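Local coordinates for transcription initiation factor IIB,Transcription initiation factor IIB (Methanocaldococcus jannaschii, PDB 5O9J), which is a mini-intein of the HINT fold that interrupts transcription factor IIB and probably excises itself by protein splicing, joining the flanking host sequences, at residues P10-E15 with I19-I24; F80-E85 with D112-G117. All blocks are in the same frame, centred on the assembly; numbering follows the deposited sequence.

Contact 1: P10-E15 with I19-I24; sequences PIIIKE and IKVVKI
Ile13 and Lys20 face each other in an antiparallel hydrogen-bonded pair, and their side chains slant across one another, CG1 of Ile13 lying 3.6 Å from CG of Lys20. Both first torsions place the gamma carbon between backbone N and carbonyl carbon (chi1 62° for Ile13, 39° for Lys20), which brings each chain over the opposite strand. Ile11 repeats this turn: its CG1 rests near the O of Val22 and its CD1 goes on to Ile24 CB at 3.8 Å, the two side chains meeting at roughly a right angle. Val22 offers CG2 to both isoleucines, with Ile13 CD1 at 3.9 Å, and Leu27 of helix 24-33 covers this face. On the other face Ile12 and Val21 run side by side, while CG of Lys14 meets CG1 of Ile19 at 3.6 Å; Phe65 packs there. Four backbone hydrogen bonds fix the hairpin, the straightest from Ile13 N to Lys20 O (2.8 Å, 178° at hydrogen). Lys20, bent at chi3, passes alongside the Glu15 carboxylate, its NZ 3.5 Å from Glu15 OE1 in a salt bridge; OE2 pairs with Lys30. One carboxylate thus probably balances two lysines, supplementing backbone hydrogen bonds and aliphatic contacts.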
ATOM      1  N   PRO A  10       3.303  -5.740  -6.432  1.00 39.38           N
ATOM      2  CA  PRO A  10       4.720  -5.584  -6.757  1.00 36.63           C
ATOM      3  C   PRO A  10       5.340  -4.381  -6.075  1.00 35.89           C
ATOM      4  O   PRO A  10       4.704  -3.329  -5.975  1.00 35.47           O
ATOM      5  CB  PRO A  10       4.713  -5.409  -8.280  1.00 41.21           C
ATOM      6  CG  PRO A  10       3.354  -4.974  -8.601  1.00 39.81           C
ATOM      7  CD  PRO A  10       2.451  -5.619  -7.623  1.00 40.82           C
ATOM      8  N   ILE A  11       6.564  -4.556  -5.588  1.00 32.12           N
ATOM      9  CA  ILE A  11       7.363  -3.460  -5.071  1.00 33.74           C
ATOM     10  C   ILE A  11       8.701  -3.457  -5.763  1.00 31.51           C
ATOM     11  O   ILE A  11       9.191  -4.497  -6.195  1.00 30.55           O
ATOM     12  CB  ILE A  11       7.632  -3.552  -3.554  1.00 28.94           C
ATOM     13  CG1 ILE A  11       8.043  -4.973  -3.171  1.00 33.45           C
ATOM     14  CG2 ILE A  11       6.436  -3.129  -2.766  1.00 35.59           C
ATOM     15  CD1 ILE A  11       8.236  -5.151  -1.682  1.00 35.45           C
ATOM     16  N   ILE A  12       9.300  -2.278  -5.823  1.00 30.56           N
ATOM     17  CA  ILE A  12      10.593  -2.104  -6.445  1.00 32.82           C
ATOM     18  C   ILE A  12      11.591  -1.985  -5.320  1.00 30.34           C
ATOM     19  O   ILE A  12      11.483  -1.086  -4.493  1.00 34.75           O
ATOM     20  CB  ILE A  12      10.616  -0.846  -7.369  1.00 27.63           C
ATOM     21  CG1 ILE A  12       9.625  -1.020  -8.524  1.00 32.86           C
ATOM     22  CG2 ILE A  12      12.009  -0.602  -7.902  1.00 30.76           C
ATOM     23  CD1 ILE A  12       9.165   0.293  -9.170  1.00 27.99           C
ATOM     24  N   ILE A  13      12.556  -2.897  -5.263  1.00 34.36           N
ATOM     25  CA  ILE A  13      13.459  -2.924  -4.120  1.00 33.86           C
ATOM     26  C   ILE A  13      14.929  -2.949  -4.479  1.00 40.17           C
ATOM     27  O   ILE A  13      15.306  -3.235  -5.615  1.00 35.83           O
ATOM     28  CB  ILE A  13      13.199  -4.157  -3.219  1.00 31.84           C
ATOM     29  CG1 ILE A  13      13.458  -5.454  -3.995  1.00 35.69           C
ATOM     30  CG2 ILE A  13      11.789  -4.136  -2.675  1.00 30.58           C
ATOM     31  CD1 ILE A  13      13.359  -6.713  -3.134  1.00 35.01           C
ATOM     32  N   LYS A  14      15.746  -2.636  -3.476  1.00 40.00           N
ATOM     33  CA  LYS A  14      17.164  -2.971  -3.467  1.00 46.66           C
ATOM     34  C   LYS A  14      17.412  -4.000  -2.374  1.00 47.57           C
ATOM     35  O   LYS A  14      17.137  -3.729  -1.204  1.00 46.56           O
ATOM     36  CB  LYS A  14      18.033  -1.740  -3.214  1.00 47.36           C
ATOM     37  CG  LYS A  14      18.555  -1.053  -4.445  1.00 44.67           C
ATOM     38  CD  LYS A  14      19.736  -0.192  -4.054  1.00 47.44           C
ATOM     39  CE  LYS A  14      20.030   0.868  -5.083  1.00 50.69           C
ATOM     40  NZ  LYS A  14      21.201   1.688  -4.659  1.00 57.18           N
ATOM     41  N   GLU A  15      17.912  -5.176  -2.745  1.00 51.95           N
ATOM     42  CA  GLU A  15      18.222  -6.215  -1.759  1.00 51.40           C
ATOM     43  C   GLU A  15      19.728  -6.459  -1.709  1.00 59.96           C
ATOM     44  O   GLU A  15      20.361  -6.691  -2.747  1.00 60.20           O
ATOM     45  CB  GLU A  15      17.482  -7.517  -2.077  1.00 55.79           C
ATOM     46  CG  GLU A  15      17.623  -8.598  -1.003  1.00 51.63           C
ATOM     47  CD  GLU A  15      16.781  -9.834  -1.295  1.00 59.84           C
ATOM     48  OE1 GLU A  15      16.348 -10.000  -2.456  1.00 59.10           O
ATOM     49  OE2 GLU A  15      16.548 -10.639  -0.363  1.00 58.40           O
ATOM     50  N   ILE A  19      18.931  -4.139  -7.218  1.00 44.23           N
ATOM     51  CA  ILE A  19      17.569  -3.791  -7.588  1.00 46.87           C
ATOM     52  C   ILE A  19      16.803  -4.971  -8.157  1.00 48.31           C
ATOM     53  O   ILE A  19      17.361  -5.768  -8.908  1.00 55.07           O
ATOM     54  CB  ILE A  19      17.578  -2.648  -8.633  1.00 47.11           C
ATOM     55  CG1 ILE A  19      18.238  -1.403  -8.047  1.00 40.82           C
ATOM     56  CG2 ILE A  19      16.177  -2.316  -9.114  1.00 40.52           C
ATOM     57  CD1 ILE A  19      18.424  -0.311  -9.054  1.00 42.47           C
ATOM     58  N   LYS A  20      15.524  -5.075  -7.798  1.00 44.73           N
ATOM     59  CA  LYS A  20      14.629  -6.069  -8.389  1.00 43.19           C
ATOM     60  C   LYS A  20      13.181  -5.677  -8.140  1.00 34.60           C
ATOM     61  O   LYS A  20      12.908  -4.776  -7.340  1.00 32.25           O
ATOM     62  CB  LYS A  20      14.918  -7.472  -7.836  1.00 42.30           C
ATOM     63  CG  LYS A  20      15.238  -7.505  -6.363  1.00 41.12           C
ATOM     64  CD  LYS A  20      15.754  -8.875  -5.928  1.00 51.31           C
ATOM     65  CE  LYS A  20      17.158  -9.136  -6.448  1.00 54.04           C
ATOM     66  NZ  LYS A  20      17.844 -10.191  -5.646  1.00 51.84           N
ATOM     67  N   VAL A  21      12.265  -6.337  -8.845  1.00 31.78           N
ATOM     68  CA  VAL A  21      10.842  -6.026  -8.774  1.00 34.10           C
ATOM     69  C   VAL A  21      10.062  -7.281  -8.401  1.00 36.38           C
ATOM     70  O   VAL A  21      10.026  -8.245  -9.169  1.00 38.64           O
ATOM     71  CB  VAL A  21      10.302  -5.490 -10.105  1.00 36.84           C
ATOM     72  CG1 VAL A  21       8.837  -5.083  -9.949  1.00 33.81           C
ATOM     73  CG2 VAL A  21      11.140  -4.330 -10.603  1.00 34.21           C
ATOM     74  N   VAL A  22       9.449  -7.278  -7.218  1.00 35.46           N
ATOM     75  CA  VAL A  22       8.911  -8.508  -6.646  1.00 33.57           C
ATOM     76  C   VAL A  22       7.557  -8.334  -5.951  1.00 35.32           C
ATOM     77  O   VAL A  22       7.212  -7.244  -5.508  1.00 34.39           O
ATOM     78  CB  VAL A  22       9.904  -9.119  -5.608  1.00 32.90           C
ATOM     79  CG1 VAL A  22      11.283  -9.346  -6.227  1.00 32.74           C
ATOM     80  CG2 VAL A  22      10.018  -8.224  -4.382  1.00 27.29           C
ATOM     81  N   LYS A  23       6.798  -9.422  -5.843  1.00 32.07           N
ATOM     82  CA  LYS A  23       5.602  -9.427  -5.012  1.00 33.83           C
ATOM     83  C   LYS A  23       5.980  -9.179  -3.553  1.00 34.35           C
ATOM     84  O   LYS A  23       6.841  -9.865  -3.008  1.00 33.26           O
ATOM     85  CB  LYS A  23       4.852 -10.752  -5.152  1.00 39.54           C
ATOM     86  CG  LYS A  23       4.550 -11.128  -6.594  1.00 39.55           C
ATOM     87  CD  LYS A  23       3.651 -12.352  -6.690  1.00 42.21           C
ATOM     88  CE  LYS A  23       3.406 -12.714  -8.145  1.00 51.46           C
ATOM     89  NZ  LYS A  23       2.462 -13.851  -8.313  1.00 53.36           N
ATOM     90  N   ILE A  24       5.335  -8.196  -2.931  1.00 30.45           N
ATOM     91  CA  ILE A  24       5.661  -7.815  -1.567  1.00 33.25           C
ATOM     92  C   ILE A  24       5.542  -9.010  -0.603  1.00 32.22           C
ATOM     93  O   ILE A  24       6.388  -9.190   0.258  1.00 29.19           O
ATOM     94  CB  ILE A  24       4.768  -6.649  -1.085  1.00 31.32           C
ATOM     95  CG1 ILE A  24       5.141  -6.226   0.330  1.00 26.53           C
ATOM     96  CG2 ILE A  24       3.282  -7.003  -1.160  1.00 34.39           C
ATOM     97  CD1 ILE A  24       4.312  -5.058   0.830  1.00 29.34           C
TER

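Contact 2: F80-E85 with D112-G117; sequences FEIVVE and DELKVG
Phe80 and Asp112 make one of the two side-chain meetings here: the far end of the ring comes against the aspartate's aliphatic part, with CZ of Phe80 3.6 Å from CB of Asp112. The approach is oblique, and CE2 of Phe80 also reaches CA of Asp112 at 3.9 Å. Ring and carboxylate planes stand 85° apart, so the two flat groups do not stack. The second meeting is purely apolar: CD1 of Ile82 touches CD1 of Leu114 at 3.6 Å, methyl to methyl, with the side chains crossing at about a right angle. No hydrogen bond spans the segments, and the total buried area is small, 144 Å².

The next shell explains how these groups are placed. Phe80 and Ile82 lie two residues apart on strand 79-84, in a four-stranded antiparallel sheet of the HINT fold, and both start toward the loop between strands 105-110 and 119-123; backbone hydrogen bonds to Val92 and Val90, respectively, hold them to the neighbouring strand. In Asp112, CG sits between backbone N and carbonyl carbon (chi1 60°), which leads the carboxylate away from strand 79-84 while CB stays against the ring. There OD2 forms salt bridges with Arg110 and Arg94, and Arg94 also touches Phe80. Leu114 also touches Val98 and Thr100 of strand 96-102, Ile148 and Ile151 of strand 143-154, and Leu120, which packs on Ile82 as well. Ile151 likewise touches Phe80, linking the two meetings.

The chemistry is therefore divided within Asp112: its CB supplies an apolar surface to a buried ring, and its charge is directed to arginines. Two arginines at one oxygen would be expected to favour the ionised carboxylate, while Leu114 packs among mostly aliphatic side chains, with no hydrogen bond from residues 112-117 to 80-85.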
ATOM      1  N   PHE A  80     -11.147  -5.638   0.381  1.00 46.22           N
ATOM      2  CA  PHE A  80     -12.033  -4.991  -0.571  1.00 39.37           C
ATOM      3  C   PHE A  80     -11.307  -4.795  -1.876  1.00 38.30           C
ATOM      4  O   PHE A  80     -10.173  -4.324  -1.896  1.00 46.07           O
ATOM      5  CB  PHE A  80     -12.523  -3.649  -0.038  1.00 43.16           C
ATOM      6  CG  PHE A  80     -13.435  -3.760   1.149  1.00 48.08           C
ATOM      7  CD1 PHE A  80     -12.933  -4.089   2.400  1.00 50.70           C
ATOM      8  CD2 PHE A  80     -14.795  -3.515   1.020  1.00 47.76           C
ATOM      9  CE1 PHE A  80     -13.773  -4.184   3.499  1.00 53.74           C
ATOM     10  CE2 PHE A  80     -15.640  -3.610   2.110  1.00 53.03           C
ATOM     11  CZ  PHE A  80     -15.126  -3.948   3.354  1.00 58.71           C
ATOM     12  N   GLU A  81     -11.948  -5.179  -2.969  1.00 37.19           N
ATOM     13  CA  GLU A  81     -11.446  -4.820  -4.285  1.00 41.35           C
ATOM     14  C   GLU A  81     -12.271  -3.667  -4.833  1.00 39.51           C
ATOM     15  O   GLU A  81     -13.463  -3.814  -5.082  1.00 39.87           O
ATOM     16  CB  GLU A  81     -11.486  -6.012  -5.234  1.00 41.53           C
ATOM     17  CG  GLU A  81     -10.918  -5.723  -6.601  1.00 44.90           C
ATOM     18  CD  GLU A  81     -11.181  -6.846  -7.577  1.00 48.95           C
ATOM     19  OE1 GLU A  81     -12.369  -7.131  -7.829  1.00 48.61           O
ATOM     20  OE2 GLU A  81     -10.209  -7.442  -8.088  1.00 48.49           O
ATOM     21  N   ILE A  82     -11.638  -2.507  -4.981  1.00 37.68           N
ATOM     22  CA  ILE A  82     -12.284  -1.347  -5.585  1.00 40.76           C
ATOM     23  C   ILE A  82     -11.994  -1.316  -7.073  1.00 40.54           C
ATOM     24  O   ILE A  82     -10.837  -1.348  -7.473  1.00 39.19           O
ATOM     25  CB  ILE A  82     -11.794  -0.021  -4.974  1.00 41.35           C
ATOM     26  CG1 ILE A  82     -11.956  -0.026  -3.458  1.00 39.33           C
ATOM     27  CG2 ILE A  82     -12.558   1.152  -5.571  1.00 37.43           C
ATOM     28  CD1 ILE A  82     -11.333   1.189  -2.795  1.00 47.49           C
ATOM     29  N   VAL A  83     -13.038  -1.257  -7.894  1.00 40.47           N
ATOM     30  CA  VAL A  83     -12.845  -1.182  -9.336  1.00 39.35           C
ATOM     31  C   VAL A  83     -13.440   0.113  -9.868  1.00 41.20           C
ATOM     32  O   VAL A  83     -14.615   0.396  -9.634  1.00 42.26           O
ATOM     33  CB  VAL A  83     -13.477  -2.388 -10.055  1.00 42.54           C
ATOM     34  CG1 VAL A  83     -13.090  -2.382 -11.519  1.00 41.73           C
ATOM     35  CG2 VAL A  83     -13.029  -3.682  -9.395  1.00 40.85           C
ATOM     36  N   VAL A  84     -12.626   0.904 -10.568  1.00 40.51           N
ATOM     37  CA  VAL A  84     -13.066   2.201 -11.084  1.00 38.99           C
ATOM     38  C   VAL A  84     -13.063   2.211 -12.607  1.00 43.52           C
ATOM     39  O   VAL A  84     -12.622   1.241 -13.224  1.00 44.25           O
ATOM     40  CB  VAL A  84     -12.177   3.358 -10.565  1.00 38.89           C
ATOM     41  CG1 VAL A  84     -12.243   3.451  -9.042  1.00 37.60           C
ATOM     42  CG2 VAL A  84     -10.736   3.188 -11.030  1.00 40.42           C
ATOM     43  N   GLU A  85     -13.567   3.297 -13.202  1.00 43.69           N
ATOM     44  CA  GLU A  85     -13.560   3.479 -14.660  1.00 49.24           C
ATOM     45  C   GLU A  85     -12.211   3.139 -15.287  1.00 51.39           C
ATOM     46  O   GLU A  85     -11.159   3.463 -14.728  1.00 49.21           O
ATOM     47  CB  GLU A  85     -13.892   4.922 -15.050  1.00 49.84           C
ATOM     48  CG  GLU A  85     -15.098   5.570 -14.415  1.00 45.48           C
ATOM     49  CD  GLU A  85     -15.142   7.065 -14.738  1.00 47.80           C
ATOM     50  OE1 GLU A  85     -14.613   7.460 -15.801  1.00 51.18           O
ATOM     51  OE2 GLU A  85     -15.671   7.853 -13.926  1.00 47.63           O
ATOM     52  N   ASP A 112     -14.598   0.722   3.390  1.00 44.71           N
ATOM     53  CA  ASP A 112     -15.828  -0.016   3.675  1.00 46.47           C
ATOM     54  C   ASP A 112     -17.044   0.912   3.719  1.00 47.81           C
ATOM     55  O   ASP A 112     -18.178   0.452   3.823  1.00 46.73           O
ATOM     56  CB  ASP A 112     -15.698  -0.806   4.987  1.00 49.10           C
ATOM     57  CG  ASP A 112     -15.436   0.081   6.193  1.00 54.68           C
ATOM     58  OD1 ASP A 112     -15.166   1.286   6.013  1.00 53.73           O
ATOM     59  OD2 ASP A 112     -15.489  -0.440   7.330  1.00 55.70           O
ATOM     60  N   GLU A 113     -16.801   2.216   3.619  1.00 48.49           N
ATOM     61  CA  GLU A 113     -17.883   3.196   3.578  1.00 42.86           C
ATOM     62  C   GLU A 113     -18.055   3.768   2.174  1.00 44.85           C
ATOM     63  O   GLU A 113     -18.897   4.637   1.937  1.00 49.32           O
ATOM     64  CB  GLU A 113     -17.628   4.318   4.582  1.00 45.31           C
ATOM     65  CG  GLU A 113     -17.550   3.844   6.030  1.00 49.63           C
ATOM     66  CD  GLU A 113     -17.449   4.990   7.026  1.00 56.93           C
ATOM     67  OE1 GLU A 113     -17.594   6.162   6.614  1.00 60.65           O
ATOM     68  OE2 GLU A 113     -17.222   4.716   8.227  1.00 58.30           O
ATOM     69  N   LEU A 114     -17.254   3.275   1.239  1.00 39.67           N
ATOM     70  CA  LEU A 114     -17.391   3.673  -0.154  1.00 43.40           C
ATOM     71  C   LEU A 114     -18.616   3.024  -0.789  1.00 45.74           C
ATOM     72  O   LEU A 114     -19.045   1.948  -0.374  1.00 49.34           O
ATOM     73  CB  LEU A 114     -16.141   3.299  -0.943  1.00 40.42           C
ATOM     74  CG  LEU A 114     -14.875   4.093  -0.648  1.00 41.72           C
ATOM     75  CD1 LEU A 114     -13.712   3.416  -1.333  1.00 36.05           C
ATOM     76  CD2 LEU A 114     -15.031   5.522  -1.136  1.00 39.09           C
ATOM     77  N   LYS A 115     -19.165   3.686  -1.800  1.00 42.58           N
ATOM     78  CA  LYS A 115     -20.326   3.183  -2.522  1.00 44.34           C
ATOM     79  C   LYS A 115     -20.094   3.271  -4.020  1.00 42.81           C
ATOM     80  O   LYS A 115     -19.385   4.155  -4.483  1.00 42.67           O
ATOM     81  CB  LYS A 115     -21.574   3.975  -2.131  1.00 45.73           C
ATOM     82  CG  LYS A 115     -21.956   3.827  -0.664  1.00 52.93           C
ATOM     83  CD  LYS A 115     -22.905   4.928  -0.207  1.00 55.33           C
ATOM     84  CE  LYS A 115     -22.253   6.301  -0.303  1.00 58.34           C
ATOM     85  NZ  LYS A 115     -23.050   7.356   0.387  1.00 60.19           N
ATOM     86  N   VAL A 116     -20.686   2.351  -4.778  1.00 42.46           N
ATOM     87  CA  VAL A 116     -20.646   2.413  -6.239  1.00 42.84           C
ATOM     88  C   VAL A 116     -21.139   3.787  -6.681  1.00 41.95           C
ATOM     89  O   VAL A 116     -22.080   4.320  -6.100  1.00 44.50           O
ATOM     90  CB  VAL A 116     -21.509   1.296  -6.887  1.00 45.20           C
ATOM     91  CG1 VAL A 116     -21.565   1.459  -8.404  1.00 47.41           C
ATOM     92  CG2 VAL A 116     -20.974  -0.081  -6.514  1.00 42.76           C
ATOM     93  N   GLY A 117     -20.489   4.380  -7.677  1.00 40.18           N
ATOM     94  CA  GLY A 117     -20.834   5.725  -8.088  1.00 42.37           C
ATOM     95  C   GLY A 117     -20.024   6.817  -7.403  1.00 43.12           C
ATOM     96  O   GLY A 117     -19.984   7.958  -7.879  1.00 40.43           O
TER

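In the fold
From the N terminus, contact 1 forms first: strand 10-15 turns directly into strand 18-23, closing a short hairpin at one edge of a four-stranded antiparallel sheet, and helix 24-33 follows at once. The chain then passes through further strands before contact 2 opens at strand 79-84. That contact closes a longer loop, mostly strand, and brings the segment leading into strand 119-123 back against strand 79-84. The two closures are in series, neither nested nor crossed. The centres of contact 1 and contact 2 are about 28 Å apart, on opposite sides of the chain's centre. The nearest atoms of contact 1 and contact 2 are about 13 Å apart; both belong to the intein splicing domain.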